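Local coordinates for protein major extracellular endoglucanase (Xanthomonas campestris pv. campestris, PDB 4TUF) that cuts internal beta-1,4-glucosidic linkages in cellulose, lichenin and cereal beta-glucans, here as the family 5 TIM-barrel catalytic domain of a longer secreted enzyme, at residues A39-W42 with K43-I46. Residues are numbered along the deposited sequence; the frame is centred on the assembly and turned at random.
Sequences ARNW and KDMI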
ATOM      1  N   ALA A  39       5.521  21.755  -7.851  1.00 53.00           N
ATOM      2  CA  ALA A  39       6.644  22.255  -7.070  1.00 55.98           C
ATOM      3  C   ALA A  39       7.975  21.628  -7.482  1.00 55.99           C
ATOM      4  O   ALA A  39       9.034  22.227  -7.295  1.00 50.72           O
ATOM      5  CB  ALA A  39       6.391  22.014  -5.593  1.00 47.49           C
ATOM      6  N   ARG A  40       7.915  20.424  -8.044  1.00 57.55           N
ATOM      7  CA  ARG A  40       9.118  19.647  -8.335  1.00 54.32           C
ATOM      8  C   ARG A  40       9.105  19.021  -9.728  1.00 52.49           C
ATOM      9  O   ARG A  40       8.051  18.880 -10.349  1.00 52.49           O
ATOM     10  CB  ARG A  40       9.291  18.536  -7.291  1.00 50.05           C
ATOM     11  CG  ARG A  40       9.338  19.015  -5.849  1.00 48.71           C
ATOM     12  CD  ARG A  40      10.663  19.684  -5.517  1.00 52.03           C
ATOM     13  NE  ARG A  40      11.814  18.844  -5.846  1.00 56.26           N
ATOM     14  CZ  ARG A  40      12.217  17.799  -5.127  1.00 52.04           C
ATOM     15  NH1 ARG A  40      11.561  17.447  -4.031  1.00 47.59           N
ATOM     16  NH2 ARG A  40      13.276  17.098  -5.508  1.00 52.65           N
ATOM     17  N   ASN A  41      10.287  18.645 -10.205  1.00 45.00           N
ATOM     18  CA  ASN A  41      10.420  17.838 -11.413  1.00 44.47           C
ATOM     19  C   ASN A  41      10.286  16.365 -11.059  1.00 45.46           C
ATOM     20  O   ASN A  41      10.946  15.886 -10.136  1.00 49.23           O
ATOM     21  CB  ASN A  41      11.760  18.107 -12.097  1.00 46.32           C
ATOM     22  CG  ASN A  41      12.033  17.152 -13.239  1.00 50.39           C
ATOM     23  OD1 ASN A  41      12.704  16.137 -13.068  1.00 50.42           O
ATOM     24  ND2 ASN A  41      11.508  17.471 -14.414  1.00 50.98           N
ATOM     25  N   TRP A  42       9.430  15.651 -11.782  1.00 47.32           N
ATOM     26  CA  TRP A  42       9.056  14.288 -11.392  1.00 47.54           C
ATOM     27  C   TRP A  42      10.259  13.347 -11.335  1.00 49.99           C
ATOM     28  O   TRP A  42      10.382  12.547 -10.412  1.00 49.95           O
ATOM     29  CB  TRP A  42       7.996  13.730 -12.351  1.00 43.63           C
ATOM     30  CG  TRP A  42       8.507  13.481 -13.736  1.00 45.00           C
ATOM     31  CD1 TRP A  42       8.693  14.407 -14.730  1.00 48.93           C
ATOM     32  CD2 TRP A  42       8.906  12.222 -14.281  1.00 42.98           C
ATOM     33  NE1 TRP A  42       9.184  13.794 -15.861  1.00 48.42           N
ATOM     34  CE2 TRP A  42       9.324  12.453 -15.609  1.00 47.74           C
ATOM     35  CE3 TRP A  42       8.949  10.920 -13.776  1.00 37.30           C
ATOM     36  CZ2 TRP A  42       9.779  11.429 -16.432  1.00 50.76           C
ATOM     37  CZ3 TRP A  42       9.400   9.907 -14.593  1.00 42.20           C
ATOM     38  CH2 TRP A  42       9.808  10.164 -15.908  1.00 46.46           C
ATOM     39  N   LYS A  43      11.150  13.458 -12.317  1.00 55.64           N
ATOM     40  CA  LYS A  43      12.338  12.614 -12.378  1.00 49.46           C
ATOM     41  C   LYS A  43      13.279  12.914 -11.210  1.00 50.69           C
ATOM     42  O   LYS A  43      13.840  11.998 -10.606  1.00 54.49           O
ATOM     43  CB  LYS A  43      13.067  12.814 -13.708  1.00 45.54           C
ATOM     44  CG  LYS A  43      13.499  11.536 -14.408  1.00 50.08           C
ATOM     45  CD  LYS A  43      14.619  11.825 -15.404  1.00 62.93           C
ATOM     46  CE  LYS A  43      14.748  10.741 -16.471  1.00 70.82           C
ATOM     47  NZ  LYS A  43      13.654  10.820 -17.486  1.00 71.73           N
ATOM     48  N   ASP A  44      13.443  14.196 -10.889  1.00 45.79           N
ATOM     49  CA  ASP A  44      14.320  14.599  -9.794  1.00 54.69           C
ATOM     50  C   ASP A  44      13.767  14.176  -8.436  1.00 48.03           C
ATOM     51  O   ASP A  44      14.523  13.846  -7.527  1.00 44.80           O
ATOM     52  CB  ASP A  44      14.553  16.112  -9.821  1.00 71.98           C
ATOM     53  CG  ASP A  44      15.498  16.537 -10.936  1.00 94.09           C
ATOM     54  OD1 ASP A  44      15.786  15.702 -11.826  1.00 98.09           O
ATOM     55  OD2 ASP A  44      15.951  17.706 -10.929  1.00101.98           O
ATOM     56  N   MET A  45      12.446  14.182  -8.302  1.00 45.75           N
ATOM     57  CA  MET A  45      11.814  13.762  -7.059  1.00 42.26           C
ATOM     58  C   MET A  45      11.974  12.253  -6.835  1.00 44.87           C
ATOM     59  O   MET A  45      12.103  11.792  -5.703  1.00 47.27           O
ATOM     60  CB  MET A  45      10.335  14.154  -7.059  1.00 40.87           C
ATOM     61  CG  MET A  45       9.669  14.040  -5.702  1.00 45.89           C
ATOM     62  SD  MET A  45       8.231  15.112  -5.525  1.00 56.85           S
ATOM     63  CE  MET A  45       7.147  14.436  -6.770  1.00 36.70           C
ATOM     64  N   ILE A  46      11.967  11.483  -7.917  1.00 44.96           N
ATOM     65  CA  ILE A  46      12.214  10.049  -7.814  1.00 45.08           C
ATOM     66  C   ILE A  46      13.667   9.802  -7.421  1.00 44.57           C
ATOM     67  O   ILE A  46      13.952   8.995  -6.538  1.00 40.95           O
ATOM     68  CB  ILE A  46      11.894   9.325  -9.136  1.00 43.59           C
ATOM     69  CG1 ILE A  46      10.381   9.259  -9.348  1.00 43.13           C
ATOM     70  CG2 ILE A  46      12.491   7.923  -9.146  1.00 39.68           C
ATOM     71  CD1 ILE A  46       9.988   8.692 -10.690  1.00 44.94           C
TER
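Asn41 OD1 accepts a hydrogen bond from Asp44 N at 3.0 Å and so makes Asn41 the N-cap of helix 42-51. With CG anti to the backbone N (chi1 172°), the Asn41 amide reaches forward to the first turn. The donor is tilted 17° out of the carbonyl plane. The other end of the amide, ND2, donates to Arg79 O, so both ends are held. The regular helix bonds start here, with Met45 N to Asn41 O at 2.9 Å and Ile46 N to Trp42 O at 3.1 Å.

With chi1 at 68°, Trp42 CG lies between the backbone N and the carbonyl carbon, and the indole folds over the following residue. Lys43 CG makes a CH-pi contact over the six-membered ring, 4.2 Å from its centroid. Ile46 CD1 approaches Trp42 CE3 at 3.9 Å. Trp42 NE1 donates to Asp82 OD1, and the ring also packs on helix 88-102. Lys43 NZ forms a salt bridge with a bound dihydrogenphosphate ion.

Arg40 CB lies 4.0 Å from Met45 SD, and Met45 CG lies over one guanidinium face. Arg40 NH1 donates hydrogen bonds to Trp329 O and Gln48 OE1.

Helix 42-51 joins barrel strands 16-23 and 56-61, parallel neighbours. A polar cap fixes its start, while the lysine chain lies on the indole and its ammonium pairs with the phosphate and, weakly, with Glu98.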